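Local structure of ADP-ribosylation factor guanine nucleotide-exchange factor SEC7 (Saccharomyces cerevisiae, 4OIY) at residues 46-51 with 57-62; 134-139 with 176-181; 34-37 with 43-46. The protein activates the small GTPase ARF1 at the trans-Golgi network through its guanine-nucleotide-exchanging Sec7 domain, the part described here, supporting vesicle budding and Golgi traffic. All coordinates share one frame; numbering follows the deposited sequence. Where two conformers were deposited one is given.

Overall arrangement
All three contacts lie within one all-helical Sec7 domain. Interaction 3 comes first along the chain, tying the loop after helix 23-32 to helix 41-50; interaction 1 continues from the same helix, sharing Lys46, and joins it to helix 56-64. Their centres are about 11 Å apart and they touch, for instance where Trp47 CB meets Leu36 CD1, so the two form one continuous patch of packing on one side of the chain's centre. Interaction 2 follows much later, between helices 130-148 and 176-188, on the other side, about 28 Å from interaction 1 and about 36 Å from interaction 3, centre to centre. The two regions of the domain are thus packed by separate sets of helices.

Interaction 1. Residues 46-51 with 57-62; sequences KWLLET and AAVGDY
Leu48 reaches from helix 41-50 to Val59 and Tyr62 of helix 56-64, a helix-to-helix contact in the N-terminal half of the all-helical Sec7 domain. The closest CA atoms, of Leu48 and Val59, are 7.5 Å apart. Every contact across the interface is between side chains, and no hydrogen bond crosses it. The two methyls of Leu48 divide the work. CD1 comes to the rim of the Tyr62 ring, near the ring plane and not over a face, 4.2 Å from Tyr62 CD2. Tyr62 holds its ring there with CG trans to the backbone N (chi1 179°). CD2 of Leu48 faces Val59 CG2 at a slightly longer 4.4 Å. All three residues are buried; Phe19 of helix 11-21 lies against both Leu48 and Val59, and Phe77 of helix 68-79 against Leu48.

In contrast to this buried trio, Lys46 and Glu50 on the far side of helix 41-50 are exposed and stay more than 11 Å from segment 57-62, and Lys46 forms a salt bridge with Glu80 instead. At the helix end the chain leaves helical geometry at Thr51, whose hydroxyl turns back on the preceding turn: Thr51 OG1 donates to Trp47 O over 2.7 Å, tilted 26° from the carbonyl plane, and Thr51 OG1 also sits 3.1 Å above the Trp47 ring plane, offset toward its rim.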
loop_
_atom_site.group_PDB
_atom_site.type_symbol
_atom_site.label_atom_id
_atom_site.label_comp_id
_atom_site.label_asym_id
_atom_site.label_seq_id
_atom_site.Cartn_x
_atom_site.Cartn_y
_atom_site.Cartn_z
ATOM N N LYS A 46 -2.861 -12.995 4.246
ATOM C CA LYS A 46 -3.494 -12.846 5.550
ATOM C C LYS A 46 -2.457 -12.841 6.675
ATOM O O LYS A 46 -2.542 -12.030 7.604
ATOM C CB LYS A 46 -4.528 -13.950 5.767
ATOM C CG LYS A 46 -5.808 -13.743 4.977
ATOM C CD LYS A 46 -6.803 -14.867 5.246
ATOM C CE LYS A 46 -8.101 -14.687 4.477
ATOM N NZ LYS A 46 -8.970 -13.655 5.095
ATOM N N TRP A 47 -1.468 -13.727 6.580
ATOM C CA TRP A 47 -0.397 -13.781 7.579
ATOM C C TRP A 47 0.407 -12.472 7.624
ATOM O O TRP A 47 0.721 -11.964 8.704
ATOM C CB TRP A 47 0.522 -14.987 7.338
ATOM C CG TRP A 47 1.549 -15.175 8.434
ATOM C CD1 TRP A 47 1.374 -15.816 9.633
ATOM C CD2 TRP A 47 2.901 -14.709 8.426
ATOM N NE1 TRP A 47 2.537 -15.779 10.365
ATOM C CE2 TRP A 47 3.486 -15.092 9.655
ATOM C CE3 TRP A 47 3.674 -13.996 7.504
ATOM C CZ2 TRP A 47 4.810 -14.795 9.975
ATOM C CZ3 TRP A 47 4.994 -13.706 7.828
ATOM C CH2 TRP A 47 5.544 -14.101 9.048
ATOM N N LEU A 48 0.717 -11.908 6.460
ATOM C CA LEU A 48 1.409 -10.615 6.406
ATOM C C LEU A 48 0.636 -9.531 7.160
ATOM O O LEU A 48 1.228 -8.753 7.915
ATOM C CB LEU A 48 1.653 -10.186 4.951
ATOM C CG LEU A 48 2.595 -11.076 4.124
ATOM C CD1 LEU A 48 2.683 -10.602 2.682
ATOM C CD2 LEU A 48 3.978 -11.157 4.747
ATOM N N LEU A 49 -0.684 -9.499 6.984
ATOM C CA LEU A 49 -1.515 -8.448 7.584
ATOM C C LEU A 49 -1.851 -8.671 9.056
ATOM O O LEU A 49 -2.071 -7.709 9.800
ATOM C CB LEU A 49 -2.807 -8.284 6.784
ATOM C CG LEU A 49 -2.601 -7.578 5.440
ATOM C CD1 LEU A 49 -3.792 -7.787 4.519
ATOM C CD2 LEU A 49 -2.341 -6.089 5.640
ATOM N N GLU A 50 -1.882 -9.930 9.479
ATOM C CA GLU A 50 -2.282 -10.280 10.846
ATOM C C GLU A 50 -1.103 -10.252 11.826
ATOM O O GLU A 50 -1.291 -10.071 13.034
ATOM C CB GLU A 50 -2.937 -11.671 10.860
ATOM C CG GLU A 50 -4.440 -11.715 10.594
ATOM C CD GLU A 50 -4.907 -10.902 9.395
ATOM O OE1 GLU A 50 -5.255 -11.515 8.363
ATOM O OE2 GLU A 50 -4.959 -9.653 9.486
ATOM N N THR A 51 0.111 -10.415 11.310
ATOM C CA THR A 51 1.280 -10.656 12.155
ATOM C C THR A 51 2.033 -9.375 12.491
ATOM O O THR A 51 2.491 -8.674 11.599
ATOM C CB THR A 51 2.251 -11.631 11.460
ATOM O OG1 THR A 51 1.559 -12.830 11.096
ATOM C CG2 THR A 51 3.430 -11.979 12.365
ATOM N N ALA A 57 9.605 -2.768 5.170
ATOM C CA ALA A 57 10.407 -2.763 3.953
ATOM C C ALA A 57 10.588 -4.173 3.411
ATOM O O ALA A 57 10.525 -4.385 2.204
ATOM C CB ALA A 57 11.753 -2.102 4.188
ATOM N N ALA A 58 10.792 -5.145 4.300
ATOM C CA ALA A 58 10.876 -6.529 3.868
ATOM C C ALA A 58 9.550 -6.975 3.245
ATOM O O ALA A 58 9.540 -7.638 2.207
ATOM C CB ALA A 58 11.258 -7.434 5.034
ATOM N N VAL A 59 8.432 -6.593 3.858
ATOM C CA VAL A 59 7.112 -6.940 3.321
ATOM C C VAL A 59 6.916 -6.300 1.945
ATOM O O VAL A 59 6.485 -6.960 1.004
ATOM C CB VAL A 59 5.975 -6.521 4.290
ATOM C CG1 VAL A 59 4.608 -6.690 3.636
ATOM C CG2 VAL A 59 6.051 -7.320 5.586
ATOM N N GLY A 60 7.226 -5.014 1.826
ATOM C CA GLY A 60 7.024 -4.317 0.563
ATOM C C GLY A 60 7.871 -4.905 -0.547
ATOM O O GLY A 60 7.416 -5.065 -1.679
ATOM N N ASP A 61 9.118 -5.224 -0.230
ATOM C CA ASP A 61 10.011 -5.804 -1.227
ATOM C C ASP A 61 9.521 -7.190 -1.654
ATOM O O ASP A 61 9.595 -7.534 -2.829
ATOM C CB ASP A 61 11.443 -5.843 -0.690
ATOM C CG ASP A 61 12.143 -4.482 -0.759
ATOM O OD1 ASP A 61 11.503 -3.457 -1.047
ATOM O OD2 ASP A 61 13.367 -4.444 -0.544
ATOM N N TYR A 62 8.989 -7.962 -0.712
ATOM C CA TYR A 62 8.450 -9.290 -0.991
ATOM C C TYR A 62 7.221 -9.193 -1.898
ATOM O O TYR A 62 7.119 -9.904 -2.890
ATOM C CB TYR A 62 8.108 -9.974 0.332
ATOM C CG TYR A 62 7.506 -11.358 0.234
ATOM C CD1 TYR A 62 8.167 -12.387 -0.418
ATOM C CD2 TYR A 62 6.293 -11.647 0.845
ATOM C CE1 TYR A 62 7.629 -13.660 -0.466
ATOM C CE2 TYR A 62 5.744 -12.915 0.796
ATOM C CZ TYR A 62 6.416 -13.912 0.130
ATOM O OH TYR A 62 5.876 -15.176 0.092
#

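Interaction 2. Residues 134-139 with 176-181; sequences YVLSYS and RDFLEG
Leu136 spreads its two methyls over the ends of two neighbouring side chains of segment 176-181. CD1 meets Leu179 CD2 at 4.0 Å, the shortest approach between the segments. The other methyl, CD2, lies 4.3 Å from Phe178 CE2, beside the ring edge and close to its plane, so the phenyl ring offers its rim to the leucine. The fork can serve both partners because Leu136 has CG opposite its backbone N (chi1 -179°), which carries CG toward segment 176-181, where CD1 and CD2 part to Leu179 and Phe178. Neither Phe178 nor Leu179 starts out pointing straight at the leucine; it is the far ends of their side chains that close the distance. The backbones remain well separated, with the CA atoms of Leu136 and Leu179 9.6 Å apart, and no hydrogen bond bridges the segments.

This is side-chain packing between two helices in the C-terminal half of the Sec7 domain. In relatives, the helix corresponding to 130-148 borders the hydrophobic groove that receives Arf, and the same role is probable here. The apolar cluster extends beyond the pair: Phe127 and Ile88 touch Leu136, while Leu162 and Leu174 touch Leu179.

Polar and aromatic groups lie to the sides. On helix 130-148, Tyr138 places CE2 3.6 Å above the plane of the Tyr134 ring, toward its rim; both tyrosines touch helix 105-122, Tyr134 at Asp109 and Tyr138 at Ile108 and Met112. On helix 176-188, beside helix 158-164 and one turn apart, Arg176 NH2 and Glu180 OE2 form a salt bridge at 2.6 Å, but with an N-H...O angle of 120° its hydrogen-bond component is weak.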
loop_
_atom_site.group_PDB
_atom_site.type_symbol
_atom_site.label_atom_id
_atom_site.label_comp_id
_atom_site.label_asym_id
_atom_site.label_seq_id
_atom_site.Cartn_x
_atom_site.Cartn_y
_atom_site.Cartn_z
ATOM N N TYR A 134 -6.130 5.651 -10.073
ATOM C CA TYR A 134 -4.718 5.336 -10.255
ATOM C C TYR A 134 -3.873 6.605 -10.321
ATOM O O TYR A 134 -2.961 6.790 -9.529
ATOM C CB TYR A 134 -4.542 4.500 -11.528
ATOM C CG TYR A 134 -3.115 4.181 -11.949
ATOM C CD1 TYR A 134 -2.348 3.251 -11.259
ATOM C CD2 TYR A 134 -2.566 4.753 -13.091
ATOM C CE1 TYR A 134 -1.066 2.934 -11.671
ATOM C CE2 TYR A 134 -1.283 4.442 -13.504
ATOM C CZ TYR A 134 -0.537 3.532 -12.794
ATOM O OH TYR A 134 0.742 3.219 -13.220
ATOM N N VAL A 135 -4.187 7.502 -11.257
ATOM C CA VAL A 135 -3.372 8.710 -11.398
ATOM C C VAL A 135 -3.511 9.651 -10.210
ATOM O O VAL A 135 -2.545 10.301 -9.804
ATOM C CB VAL A 135 -3.619 9.475 -12.716
ATOM C CG1 VAL A 135 -3.322 8.585 -13.914
ATOM C CG2 VAL A 135 -5.023 10.058 -12.773
ATOM N N LEU A 136 -4.715 9.721 -9.643
ATOM C CA LEU A 136 -4.946 10.575 -8.488
ATOM C C LEU A 136 -4.101 10.117 -7.307
ATOM O O LEU A 136 -3.605 10.941 -6.549
ATOM C CB LEU A 136 -6.430 10.584 -8.121
ATOM C CG LEU A 136 -6.846 11.465 -6.938
ATOM C CD1 LEU A 136 -6.371 12.895 -7.133
ATOM C CD2 LEU A 136 -8.354 11.423 -6.766
ATOM N N SER A 137 -3.916 8.803 -7.171
ATOM C CA SER A 137 -3.123 8.262 -6.071
ATOM C C SER A 137 -1.678 8.757 -6.111
ATOM O O SER A 137 -1.108 9.077 -5.083
ATOM C CB SER A 137 -3.170 6.737 -6.071
ATOM O OG SER A 137 -4.483 6.295 -5.806
ATOM N N TYR A 138 -1.081 8.839 -7.302
ATOM C CA TYR A 138 0.276 9.390 -7.411
ATOM C C TYR A 138 0.336 10.866 -7.042
ATOM O O TYR A 138 1.271 11.316 -6.391
ATOM C CB TYR A 138 0.853 9.209 -8.819
ATOM C CG TYR A 138 1.220 7.784 -9.101
ATOM C CD1 TYR A 138 2.476 7.293 -8.765
ATOM C CD2 TYR A 138 0.305 6.918 -9.671
ATOM C CE1 TYR A 138 2.806 5.971 -9.001
ATOM C CE2 TYR A 138 0.627 5.608 -9.922
ATOM C CZ TYR A 138 1.881 5.139 -9.583
ATOM O OH TYR A 138 2.192 3.826 -9.825
ATOM N N SER A 139 -0.686 11.614 -7.447
ATOM C CA SER A 139 -0.739 13.029 -7.119
ATOM C C SER A 139 -0.869 13.226 -5.610
ATOM O O SER A 139 -0.290 14.154 -5.049
ATOM C CB SER A 139 -1.897 13.696 -7.855
ATOM O OG SER A 139 -1.937 15.073 -7.582
ATOM N N ARG A 176 -13.547 21.098 -8.338
ATOM C CA ARG A 176 -12.595 21.779 -7.468
ATOM C C ARG A 176 -12.842 21.455 -6.001
ATOM O O ARG A 176 -11.893 21.221 -5.247
ATOM C CB ARG A 176 -12.671 23.300 -7.677
ATOM C CG ARG A 176 -11.594 24.088 -6.953
ATOM C CD ARG A 176 -11.793 25.591 -7.124
ATOM N NE ARG A 176 -10.746 26.351 -6.440
ATOM C CZ ARG A 176 -10.668 26.525 -5.122
ATOM N NH1 ARG A 176 -9.660 27.229 -4.611
ATOM N NH2 ARG A 176 -11.584 26.005 -4.304
ATOM N N ASP A 177 -14.108 21.449 -5.591
ATOM C CA ASP A 177 -14.449 21.189 -4.192
ATOM C C ASP A 177 -14.025 19.786 -3.753
ATOM O O ASP A 177 -13.605 19.589 -2.618
ATOM C CB ASP A 177 -15.945 21.384 -3.934
ATOM C CG ASP A 177 -16.271 21.433 -2.452
ATOM O OD1 ASP A 177 -15.873 22.416 -1.790
ATOM O OD2 ASP A 177 -16.907 20.485 -1.943
ATOM N N PHE A 178 -14.137 18.819 -4.659
ATOM C CA PHE A 178 -13.749 17.440 -4.370
ATOM C C PHE A 178 -12.247 17.350 -4.128
ATOM O O PHE A 178 -11.807 16.759 -3.150
ATOM C CB PHE A 178 -14.157 16.514 -5.516
ATOM C CG PHE A 178 -13.677 15.106 -5.357
ATOM C CD1 PHE A 178 -14.297 14.247 -4.468
ATOM C CD2 PHE A 178 -12.600 14.646 -6.091
ATOM C CE1 PHE A 178 -13.855 12.950 -4.320
ATOM C CE2 PHE A 178 -12.145 13.347 -5.946
ATOM C CZ PHE A 178 -12.771 12.497 -5.060
ATOM N N LEU A 179 -11.472 17.950 -5.023
ATOM C CA LEU A 179 -10.017 17.943 -4.884
ATOM C C LEU A 179 -9.559 18.744 -3.667
ATOM O O LEU A 179 -8.633 18.330 -2.974
ATOM C CB LEU A 179 -9.341 18.461 -6.156
ATOM C CG LEU A 179 -9.400 17.529 -7.377
ATOM C CD1 LEU A 179 -8.757 18.186 -8.590
ATOM C CD2 LEU A 179 -8.723 16.190 -7.087
ATOM N N GLU A 180 -10.207 19.878 -3.396
ATOM C CA GLU A 180 -9.854 20.671 -2.211
ATOM C C GLU A 180 -10.046 19.847 -0.934
ATOM O O GLU A 180 -9.230 19.916 -0.022
ATOM C CB GLU A 180 -10.678 21.952 -2.133
ATOM C CG GLU A 180 -10.277 22.849 -0.970
ATOM C CD GLU A 180 -10.897 24.232 -1.032
ATOM O OE1 GLU A 180 -10.769 24.970 -0.032
ATOM O OE2 GLU A 180 -11.491 24.593 -2.072
ATOM N N GLY A 181 -11.122 19.063 -0.879
ATOM C CA GLY A 181 -11.370 18.170 0.239
ATOM C C GLY A 181 -10.227 17.196 0.459
ATOM O O GLY A 181 -9.740 17.044 1.562
#

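Interaction 3. Residues 34-37 with 43-46; sequences GFLK and SIAK
The flat group in this contact is the carbonyl of Ser43, and the methyl CD1 of Leu36 lies over one of its faces. Leu36 CD1 lies about 3.5 Å above the plane through Ser43 C and O and Ile44 N, 3.5 Å from Ser43 O and 3.9 Å from Ser43 C. With a C=O...CD1 angle near 95°, the methyl approaches from above the oxygen. Next to Leu36 in the loop, the Phe35 ring packs on Leu30 and on helix 11-21.

The second methyl of Leu36, CD2, meets Ile44 CG1 at 4.1 Å, and the two side chains pass at a slant. Leu36 sets its CG trans to the backbone N (chi1 -168°), carrying both methyls across to helix 41-50. At the margin, Lys37 CB comes within 4.2 Å of Ser43 OG, after which the lysine side chain runs away from the helix.

The loop begins with a Schellman motif at Gly34, which closes helix 23-32 with a positive phi of 88°. The side chain of Leu36 packs on Ile27, Leu30 and Ile31 as well as on Ile44, and in this way bridges helices 23-32 and 41-50, which follow one another in the chain. Separately, the backbone of Leu36 is hydrogen-bonded with that of Leu30.

No hydrogen bond links the segments. Ser43 OG is instead bonded to Asp38 and Ser40 within the connection, and Ile44 also touches Ile73. The chemistry thus implies a division: polar bonds shape the turn, while non-directional apolar packing by Leu36 seats it against helix 41-50.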
loop_
_atom_site.group_PDB
_atom_site.type_symbol
_atom_site.label_atom_id
_atom_site.label_comp_id
_atom_site.label_asym_id
_atom_site.label_seq_id
_atom_site.Cartn_x
_atom_site.Cartn_y
_atom_site.Cartn_z
ATOM N N GLY A 34 3.616 -24.812 11.476
ATOM C CA GLY A 34 2.172 -24.720 11.689
ATOM C C GLY A 34 1.602 -23.317 11.817
ATOM O O GLY A 34 0.416 -23.155 12.116
ATOM N N PHE A 35 2.430 -22.302 11.591
ATOM C CA PHE A 35 1.974 -20.910 11.665
ATOM C C PHE A 35 1.254 -20.470 10.395
ATOM O O PHE A 35 0.537 -19.470 10.404
ATOM C CB PHE A 35 3.151 -19.971 11.933
ATOM C CG PHE A 35 3.689 -20.064 13.328
ATOM C CD1 PHE A 35 2.894 -19.722 14.413
ATOM C CD2 PHE A 35 4.991 -20.483 13.563
ATOM C CE1 PHE A 35 3.382 -19.803 15.703
ATOM C CE2 PHE A 35 5.484 -20.564 14.853
ATOM C CZ PHE A 35 4.678 -20.224 15.923
ATOM N N LEU A 36 1.454 -21.221 9.316
ATOM C CA LEU A 36 0.890 -20.899 8.013
ATOM C C LEU A 36 0.248 -22.149 7.414
ATOM O O LEU A 36 0.885 -23.200 7.316
ATOM C CB LEU A 36 2.005 -20.369 7.111
ATOM C CG LEU A 36 1.643 -19.709 5.784
ATOM C CD1 LEU A 36 0.660 -18.565 5.983
ATOM C CD2 LEU A 36 2.901 -19.227 5.084
ATOM N N LYS A 37 -1.016 -22.028 7.020
ATOM C CA LYS A 37 -1.798 -23.163 6.524
ATOM C C LYS A 37 -1.162 -23.795 5.288
ATOM O O LYS A 37 -0.990 -25.014 5.213
ATOM C CB LYS A 37 -3.222 -22.702 6.195
ATOM C CG LYS A 37 -4.209 -23.823 5.923
ATOM C CD LYS A 37 -5.552 -23.263 5.475
ATOM C CE LYS A 37 -6.608 -24.351 5.358
ATOM N NZ LYS A 37 -6.949 -24.957 6.676
ATOM N N SER A 43 -3.489 -17.246 1.928
ATOM C CA SER A 43 -2.931 -17.622 3.224
ATOM C C SER A 43 -1.750 -16.736 3.590
ATOM O O SER A 43 -1.677 -16.232 4.707
ATOM C CB SER A 43 -2.505 -19.085 3.242
ATOM O OG SER A 43 -3.641 -19.919 3.115
ATOM N N ILE A 44 -0.856 -16.530 2.631
ATOM C CA ILE A 44 0.325 -15.708 2.872
ATOM C C ILE A 44 -0.059 -14.241 3.101
ATOM O O ILE A 44 0.430 -13.615 4.038
ATOM C CB ILE A 44 1.353 -15.813 1.729
ATOM C CG1 ILE A 44 1.896 -17.249 1.607
ATOM C CG2 ILE A 44 2.508 -14.855 1.982
ATOM C CD1 ILE A 44 2.736 -17.479 0.370
ATOM N N ALA A 45 -0.928 -13.696 2.254
ATOM C CA ALA A 45 -1.399 -12.313 2.416
ATOM C C ALA A 45 -2.018 -12.071 3.795
ATOM O O ALA A 45 -1.734 -11.067 4.446
ATOM C CB ALA A 45 -2.400 -11.960 1.324
ATOM N N LYS A 46 -2.861 -12.995 4.246
ATOM C CA LYS A 46 -3.494 -12.846 5.550
ATOM C C LYS A 46 -2.457 -12.841 6.675
ATOM O O LYS A 46 -2.542 -12.030 7.604
ATOM C CB LYS A 46 -4.528 -13.950 5.767
ATOM C CG LYS A 46 -5.808 -13.743 4.977
ATOM C CD LYS A 46 -6.803 -14.867 5.246
ATOM C CE LYS A 46 -8.101 -14.687 4.477
ATOM N NZ LYS A 46 -8.970 -13.655 5.095
#